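Side-chain contacts in putative oxidoreductase (Bacteroides fragilis NCTC 9343, PDB 3FHL), which is a putative oxidoreductase of the Gfo/Idh/MocA family, probably acting on its substrate with a nicotinamide cofactor held by its Rossmann domain: residues E59-P64 and G83-A88; V19-F24 and V70-D75. One frame throughout, in Å; residues are numbered along the deposited sequence.

Interaction 1: E59-P64 and G83-A88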
ATOM      1  N   GLU C  59      -8.499  36.707  30.555  1.00 41.21           N
ATOM      2  CA  GLU C  59      -7.884  36.566  31.875  1.00 42.61           C
ATOM      3  C   GLU C  59      -6.568  35.778  31.861  1.00 46.96           C
ATOM      4  O   GLU C  59      -5.788  35.845  32.819  1.00 47.71           O
ATOM      5  CB  GLU C  59      -8.874  35.964  32.872  1.00 44.49           C
ATOM      6  CG  GLU C  59      -9.961  36.940  33.286  1.00 42.08           C
ATOM      7  CD  GLU C  59     -11.067  36.281  34.076  1.00 48.61           C
ATOM      8  OE1 GLU C  59     -10.922  36.132  35.312  1.00 48.04           O
ATOM      9  OE2 GLU C  59     -12.088  35.922  33.457  1.00 52.31           O
ATOM     10  N   LEU C  60      -6.314  35.039  30.780  1.00 41.49           N
ATOM     11  CA  LEU C  60      -5.001  34.437  30.582  1.00 37.70           C
ATOM     12  C   LEU C  60      -4.059  35.436  29.972  1.00 33.16           C
ATOM     13  O   LEU C  60      -2.931  35.582  30.437  1.00 37.99           O
ATOM     14  CB  LEU C  60      -5.050  33.200  29.666  1.00 36.17           C
ATOM     15  CG  LEU C  60      -5.805  31.965  30.129  1.00 33.73           C
ATOM     16  CD1 LEU C  60      -5.549  30.805  29.138  1.00 34.20           C
ATOM     17  CD2 LEU C  60      -5.401  31.591  31.525  1.00 27.04           C
ATOM     18  N   THR C  61      -4.507  36.105  28.911  1.00 33.83           N
ATOM     19  CA  THR C  61      -3.620  36.992  28.148  1.00 35.12           C
ATOM     20  C   THR C  61      -3.231  38.243  28.944  1.00 40.80           C
ATOM     21  O   THR C  61      -2.160  38.816  28.730  1.00 38.97           O
ATOM     22  CB  THR C  61      -4.220  37.419  26.784  1.00 34.29           C
ATOM     23  OG1 THR C  61      -5.458  38.114  26.985  1.00 35.32           O
ATOM     24  CG2 THR C  61      -4.481  36.217  25.905  1.00 34.67           C
ATOM     25  N   GLU C  62      -4.100  38.648  29.866  1.00 40.86           N
ATOM     26  CA  GLU C  62      -3.844  39.833  30.679  1.00 45.38           C
ATOM     27  C   GLU C  62      -3.118  39.526  31.981  1.00 44.57           C
ATOM     28  O   GLU C  62      -2.794  40.443  32.736  1.00 45.36           O
ATOM     29  CB  GLU C  62      -5.141  40.571  30.974  1.00 43.50           C
ATOM     30  CG  GLU C  62      -5.682  41.367  29.801  1.00 52.18           C
ATOM     31  CD  GLU C  62      -7.031  42.015  30.107  1.00 57.45           C
ATOM     32  OE1 GLU C  62      -7.626  41.710  31.169  1.00 59.54           O
ATOM     33  OE2 GLU C  62      -7.495  42.825  29.276  1.00 66.08           O
ATOM     34  N   ASP C  63      -2.863  38.246  32.240  1.00 40.17           N
ATOM     35  CA  ASP C  63      -2.171  37.837  33.448  1.00 36.28           C
ATOM     36  C   ASP C  63      -0.669  38.072  33.297  1.00 41.69           C
ATOM     37  O   ASP C  63      -0.020  37.399  32.498  1.00 40.07           O
ATOM     38  CB  ASP C  63      -2.487  36.369  33.755  1.00 39.81           C
ATOM     39  CG  ASP C  63      -1.947  35.910  35.099  1.00 41.88           C
ATOM     40  OD1 ASP C  63      -0.885  36.387  35.547  1.00 40.70           O
ATOM     41  OD2 ASP C  63      -2.590  35.044  35.720  1.00 40.86           O
ATOM     42  N   PRO C  64      -0.099  39.009  34.094  1.00 41.56           N
ATOM     43  CA  PRO C  64       1.310  39.401  33.922  1.00 37.53           C
ATOM     44  C   PRO C  64       2.313  38.342  34.375  1.00 33.18           C
ATOM     45  O   PRO C  64       3.504  38.471  34.095  1.00 37.60           O
ATOM     46  CB  PRO C  64       1.433  40.647  34.816  1.00 37.26           C
ATOM     47  CG  PRO C  64       0.445  40.409  35.893  1.00 40.22           C
ATOM     48  CD  PRO C  64      -0.730  39.753  35.204  1.00 39.61           C
ATOM     49  N   GLY C  83      -3.268  35.116  18.378  1.00 39.15           N
ATOM     50  CA  GLY C  83      -2.860  36.498  18.114  1.00 37.07           C
ATOM     51  C   GLY C  83      -2.936  37.380  19.352  1.00 39.19           C
ATOM     52  O   GLY C  83      -2.018  38.154  19.614  1.00 39.99           O
ATOM     53  N   MET C  84      -4.029  37.249  20.105  1.00 39.74           N
ATOM     54  CA  MET C  84      -4.232  37.975  21.359  1.00 41.37           C
ATOM     55  C   MET C  84      -3.151  37.627  22.368  1.00 43.59           C
ATOM     56  O   MET C  84      -2.607  38.514  23.035  1.00 41.79           O
ATOM     57  CB  MET C  84      -5.585  37.631  21.970  1.00 37.52           C
ATOM     58  CG  MET C  84      -6.765  38.478  21.500  1.00 50.27           C
ATOM     59  SD  MET C  84      -8.272  37.904  22.328  1.00 55.16           S
ATOM     60  CE  MET C  84      -7.860  38.166  24.062  1.00 45.45           C
ATOM     61  N   ALA C  85      -2.845  36.333  22.470  1.00 37.09           N
ATOM     62  CA  ALA C  85      -1.820  35.844  23.395  1.00 38.46           C
ATOM     63  C   ALA C  85      -0.423  36.342  23.043  1.00 38.37           C
ATOM     64  O   ALA C  85       0.349  36.707  23.934  1.00 37.00           O
ATOM     65  CB  ALA C  85      -1.857  34.319  23.485  1.00 34.67           C
ATOM     66  N   LEU C  86      -0.110  36.379  21.752  1.00 36.90           N
ATOM     67  CA  LEU C  86       1.191  36.863  21.291  1.00 37.24           C
ATOM     68  C   LEU C  86       1.328  38.379  21.474  1.00 39.62           C
ATOM     69  O   LEU C  86       2.385  38.864  21.873  1.00 39.28           O
ATOM     70  CB  LEU C  86       1.427  36.502  19.820  1.00 38.73           C
ATOM     71  CG  LEU C  86       1.726  35.038  19.477  1.00 35.16           C
ATOM     72  CD1 LEU C  86       1.676  34.843  17.962  1.00 36.63           C
ATOM     73  CD2 LEU C  86       3.065  34.583  20.047  1.00 30.47           C
ATOM     74  N   GLU C  87       0.258  39.114  21.176  1.00 41.11           N
ATOM     75  CA  GLU C  87       0.256  40.573  21.322  1.00 46.31           C
ATOM     76  C   GLU C  87       0.458  40.934  22.794  1.00 40.99           C
ATOM     77  O   GLU C  87       1.185  41.873  23.112  1.00 41.98           O
ATOM     78  CB  GLU C  87      -1.043  41.182  20.777  1.00 49.08           C
ATOM     79  CG  GLU C  87      -0.872  42.572  20.181  1.00 66.57           C
ATOM     80  CD  GLU C  87      -0.091  42.558  18.870  1.00 75.81           C
ATOM     81  OE1 GLU C  87      -0.676  42.188  17.824  1.00 76.53           O
ATOM     82  OE2 GLU C  87       1.106  42.924  18.892  1.00 76.63           O
ATOM     83  N   ALA C  88      -0.140  40.136  23.678  1.00 37.97           N
ATOM     84  CA  ALA C  88       0.017  40.274  25.130  1.00 39.50           C
ATOM     85  C   ALA C  88       1.378  39.824  25.668  1.00 40.43           C
ATOM     86  O   ALA C  88       1.619  39.893  26.875  1.00 44.45           O
ATOM     87  CB  ALA C  88      -1.103  39.532  25.849  1.00 39.46           C
TER
HETATM   88  O   HOH W   1      -0.157  41.580  28.595  1.00 47.08           O
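Thr61, in the last turn of the short helix 58-61, pushes its side chain against Met84 and Ala85 in the last turns of helix 78-87 and Ala88 just after it. Each branch of the threonine has its own partner. The methyl CG2 lies beside the backbone N, anti to the carbonyl carbon, and rests on the helix backbone at Ala85, with CG2 3.7 Å from Ala85 CA and 4.0 Å from Ala85 CB. The hydroxyl takes the other course: a chi1 of 60° sets OG1 between N and the carbonyl carbon, and it hydrogen-bonds to the carbonyl oxygen of Lys58, one turn back. Met84 comes up against it, its chain extended through chi2 and then turning about the CG-SD bond (chi3 60°). That turn carries the methyl over to Thr61, with CE 3.8 Å from OG1, and the two side chains cross at about a right angle. Ala88 directs its methyl at the threonine; CB lies 3.9 Å from Thr61 CB and 3.2 Å from Thr61 O. Beside this contact a water bridges the segments, donating to Ala88 O at 3.0 Å and, more weakly, to Thr61 O. Ile69 of strand 68-71 touches both Thr61 and Ala85, placing the contact against the sheet. No direct hydrogen bond or salt bridge joins the segments. The contact is therefore essentially van der Waals packing: the threonine hydroxyl spends its hydrogen bond within its own helix, small alanines let the backbones come within 5.2 Å between Thr61 CA and Ala85 CA, and a water, weakly on the Thr61 side, links the two carbonyls.

Interaction 2: V19-F24 and V70-D75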
ATOM      1  N   VAL C  19      -7.000  15.395  28.268  1.00 34.42           N
ATOM      2  CA  VAL C  19      -6.282  14.204  27.776  1.00 32.30           C
ATOM      3  C   VAL C  19      -4.818  14.508  27.465  1.00 32.43           C
ATOM      4  O   VAL C  19      -3.921  13.840  27.969  1.00 33.98           O
ATOM      5  CB  VAL C  19      -7.024  13.560  26.542  1.00 33.66           C
ATOM      6  CG1 VAL C  19      -6.194  12.475  25.872  1.00 27.31           C
ATOM      7  CG2 VAL C  19      -8.349  12.968  26.990  1.00 32.64           C
ATOM      8  N   PHE C  20      -4.580  15.538  26.660  1.00 31.60           N
ATOM      9  CA  PHE C  20      -3.246  15.778  26.099  1.00 30.44           C
ATOM     10  C   PHE C  20      -2.385  16.808  26.827  1.00 35.56           C
ATOM     11  O   PHE C  20      -1.152  16.767  26.727  1.00 37.00           O
ATOM     12  CB  PHE C  20      -3.372  16.189  24.622  1.00 31.09           C
ATOM     13  CG  PHE C  20      -3.946  15.109  23.742  1.00 29.08           C
ATOM     14  CD1 PHE C  20      -3.217  13.947  23.482  1.00 32.76           C
ATOM     15  CD2 PHE C  20      -5.212  15.245  23.191  1.00 39.76           C
ATOM     16  CE1 PHE C  20      -3.745  12.936  22.682  1.00 39.94           C
ATOM     17  CE2 PHE C  20      -5.748  14.247  22.387  1.00 40.74           C
ATOM     18  CZ  PHE C  20      -5.009  13.087  22.133  1.00 39.66           C
ATOM     19  N   HIS C  21      -3.024  17.741  27.531  1.00 34.77           N
ATOM     20  CA  HIS C  21      -2.305  18.901  28.047  1.00 34.78           C
ATOM     21  C   HIS C  21      -2.182  18.953  29.564  1.00 30.87           C
ATOM     22  O   HIS C  21      -1.079  18.844  30.088  1.00 32.03           O
ATOM     23  CB  HIS C  21      -2.924  20.179  27.496  1.00 32.95           C
ATOM     24  CG  HIS C  21      -2.928  20.222  26.006  1.00 33.18           C
ATOM     25  ND1 HIS C  21      -1.768  20.181  25.262  1.00 27.99           N
ATOM     26  CD2 HIS C  21      -3.946  20.262  25.121  1.00 30.84           C
ATOM     27  CE1 HIS C  21      -2.074  20.217  23.978  1.00 31.39           C
ATOM     28  NE2 HIS C  21      -3.389  20.263  23.866  1.00 34.78           N
ATOM     29  N   ALA C  22      -3.306  19.110  30.255  1.00 31.15           N
ATOM     30  CA  ALA C  22      -3.308  19.124  31.734  1.00 30.39           C
ATOM     31  C   ALA C  22      -2.557  17.980  32.443  1.00 35.44           C
ATOM     32  O   ALA C  22      -1.822  18.256  33.388  1.00 35.56           O
ATOM     33  CB  ALA C  22      -4.722  19.292  32.284  1.00 28.55           C
ATOM     34  N   PRO C  23      -2.712  16.703  31.997  1.00 36.86           N
ATOM     35  CA  PRO C  23      -1.928  15.654  32.657  1.00 34.41           C
ATOM     36  C   PRO C  23      -0.405  15.824  32.594  1.00 33.31           C
ATOM     37  O   PRO C  23       0.282  15.382  33.512  1.00 33.85           O
ATOM     38  CB  PRO C  23      -2.348  14.384  31.897  1.00 33.77           C
ATOM     39  CG  PRO C  23      -3.691  14.684  31.439  1.00 34.58           C
ATOM     40  CD  PRO C  23      -3.604  16.102  30.985  1.00 38.67           C
ATOM     41  N   PHE C  24       0.099  16.463  31.536  1.00 30.46           N
ATOM     42  CA  PHE C  24       1.542  16.659  31.337  1.00 30.57           C
ATOM     43  C   PHE C  24       2.092  17.989  31.871  1.00 31.46           C
ATOM     44  O   PHE C  24       3.167  18.014  32.469  1.00 29.20           O
ATOM     45  CB  PHE C  24       1.912  16.453  29.866  1.00 29.68           C
ATOM     46  CG  PHE C  24       1.648  15.056  29.394  1.00 31.42           C
ATOM     47  CD1 PHE C  24       2.499  14.017  29.769  1.00 33.91           C
ATOM     48  CD2 PHE C  24       0.506  14.760  28.657  1.00 34.49           C
ATOM     49  CE1 PHE C  24       2.253  12.706  29.358  1.00 35.99           C
ATOM     50  CE2 PHE C  24       0.242  13.451  28.246  1.00 33.11           C
ATOM     51  CZ  PHE C  24       1.115  12.420  28.609  1.00 28.14           C
ATOM     52  N   VAL C  70      -1.588  27.723  26.288  1.00 33.63           N
ATOM     53  CA  VAL C  70      -1.939  26.613  25.407  1.00 32.12           C
ATOM     54  C   VAL C  70      -3.326  26.872  24.827  1.00 34.03           C
ATOM     55  O   VAL C  70      -4.337  26.819  25.549  1.00 34.58           O
ATOM     56  CB  VAL C  70      -1.893  25.260  26.157  1.00 31.85           C
ATOM     57  CG1 VAL C  70      -2.295  24.098  25.222  1.00 36.24           C
ATOM     58  CG2 VAL C  70      -0.495  25.017  26.727  1.00 26.82           C
ATOM     59  N   VAL C  71      -3.364  27.164  23.528  1.00 32.67           N
ATOM     60  CA  VAL C  71      -4.612  27.474  22.812  1.00 34.22           C
ATOM     61  C   VAL C  71      -5.245  26.165  22.296  1.00 38.08           C
ATOM     62  O   VAL C  71      -4.829  25.608  21.270  1.00 36.79           O
ATOM     63  CB  VAL C  71      -4.364  28.531  21.684  1.00 33.75           C
ATOM     64  CG1 VAL C  71      -5.626  28.825  20.850  1.00 32.34           C
ATOM     65  CG2 VAL C  71      -3.838  29.834  22.290  1.00 31.54           C
ATOM     66  N   ASN C  72      -6.226  25.663  23.041  1.00 32.75           N
ATOM     67  CA  ASN C  72      -6.894  24.404  22.695  1.00 36.67           C
ATOM     68  C   ASN C  72      -8.419  24.549  22.727  1.00 40.10           C
ATOM     69  O   ASN C  72      -9.149  23.624  23.093  1.00 42.79           O
ATOM     70  CB  ASN C  72      -6.420  23.285  23.625  1.00 32.60           C
ATOM     71  CG  ASN C  72      -6.813  23.518  25.068  1.00 38.82           C
ATOM     72  OD1 ASN C  72      -6.837  24.651  25.543  1.00 36.47           O
ATOM     73  ND2 ASN C  72      -7.149  22.450  25.764  1.00 33.20           N
ATOM     74  N   THR C  73      -8.870  25.739  22.339  1.00 42.02           N
ATOM     75  CA  THR C  73     -10.281  26.121  22.287  1.00 46.53           C
ATOM     76  C   THR C  73     -10.917  25.632  20.961  1.00 51.64           C
ATOM     77  O   THR C  73     -10.201  25.046  20.139  1.00 48.65           O
ATOM     78  CB  THR C  73     -10.391  27.656  22.417  1.00 44.29           C
ATOM     79  OG1 THR C  73      -9.380  28.281  21.619  1.00 49.72           O
ATOM     80  CG2 THR C  73     -10.220  28.087  23.852  1.00 45.65           C
ATOM     81  N   PRO C  74     -12.253  25.839  20.752  1.00 57.96           N
ATOM     82  CA  PRO C  74     -12.852  25.471  19.451  1.00 57.36           C
ATOM     83  C   PRO C  74     -12.175  26.122  18.248  1.00 56.81           C
ATOM     84  O   PRO C  74     -11.683  27.251  18.347  1.00 53.56           O
ATOM     85  CB  PRO C  74     -14.295  25.973  19.575  1.00 59.22           C
ATOM     86  CG  PRO C  74     -14.576  25.919  21.029  1.00 60.46           C
ATOM     87  CD  PRO C  74     -13.290  26.364  21.669  1.00 61.89           C
ATOM     88  N   ASP C  75     -12.180  25.396  17.130  1.00 56.94           N
ATOM     89  CA  ASP C  75     -11.351  25.669  15.947  1.00 60.34           C
ATOM     90  C   ASP C  75     -11.376  27.099  15.392  1.00 60.75           C
ATOM     91  O   ASP C  75     -10.343  27.599  14.936  1.00 62.33           O
ATOM     92  CB  ASP C  75     -11.707  24.694  14.811  1.00 67.58           C
ATOM     93  CG  ASP C  75     -11.659  23.220  15.235  1.00 76.13           C
ATOM     94  OD1 ASP C  75     -11.331  22.916  16.409  1.00 82.88           O
ATOM     95  OD2 ASP C  75     -11.945  22.357  14.374  1.00 79.26           O
TER
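His21, on helix 15-27, and Val70, near the C-terminal end of strand 68-71, meet through a CH-pi contact. Val70 CG1 stands 3.9 Å from the centroid of the imidazole ring and only 7° off its normal, so the methyl sits squarely over the face. With chi1 at 179° this methyl extends anti to the backbone N of Val70, toward the helix. On the opposite face of the ring lies Phe20 CB, and the imidazole is thus sandwiched between two aliphatic groups.

Van der Waals packing adds Asn72, whose ND2 approaches His21 CD2 obliquely at 3.9 Å. The two side chains run past one another in opposite directions, with the ring and amide planes 86° apart, nearly perpendicular.

Polar bonding is directed outside the pair. His21 ND1 is hydrogen-bonded to Tyr311 OH and NE2 to Glu95 OE2, which together fix the rotation of the ring, while Asn72 ND2 bonds to Ala12 O and Ser16 OG. These bonds satisfy the buried nitrogens.

Val70 also pairs through its backbone with Gly9 and Ala11, beside the turn that leads into helix 15-27. The arrangement is that of a Rossmann fold, where the first helix packs on the parallel sheet near the C-terminal ends of its strands, the end of the sheet at which Rossmann domains of this family typically bind the dinucleotide.

From the N terminus, strand 6-10 leads into helix 15-27, which supplies the first half of interaction 2. The chain then passes through strands 31-37 and 52-54 to helix 58-61, where interaction 1 begins. Strand 68-71 and its following loop close interaction 2 across 45 intervening residues, and helix 78-87 closes interaction 1 across 18. Because the segments alternate, the two loops cross rather than nest, with strand 68-71 falling between helices 58-61 and 78-87 in the sequence. The centres of the two contacts lie about 17 Å apart and their nearest atoms about 5 Å, so they do not touch. Both belong to the Rossmann domain: interaction 2 joins helix 15-27 to the central sheet, and interaction 1 joins two helices.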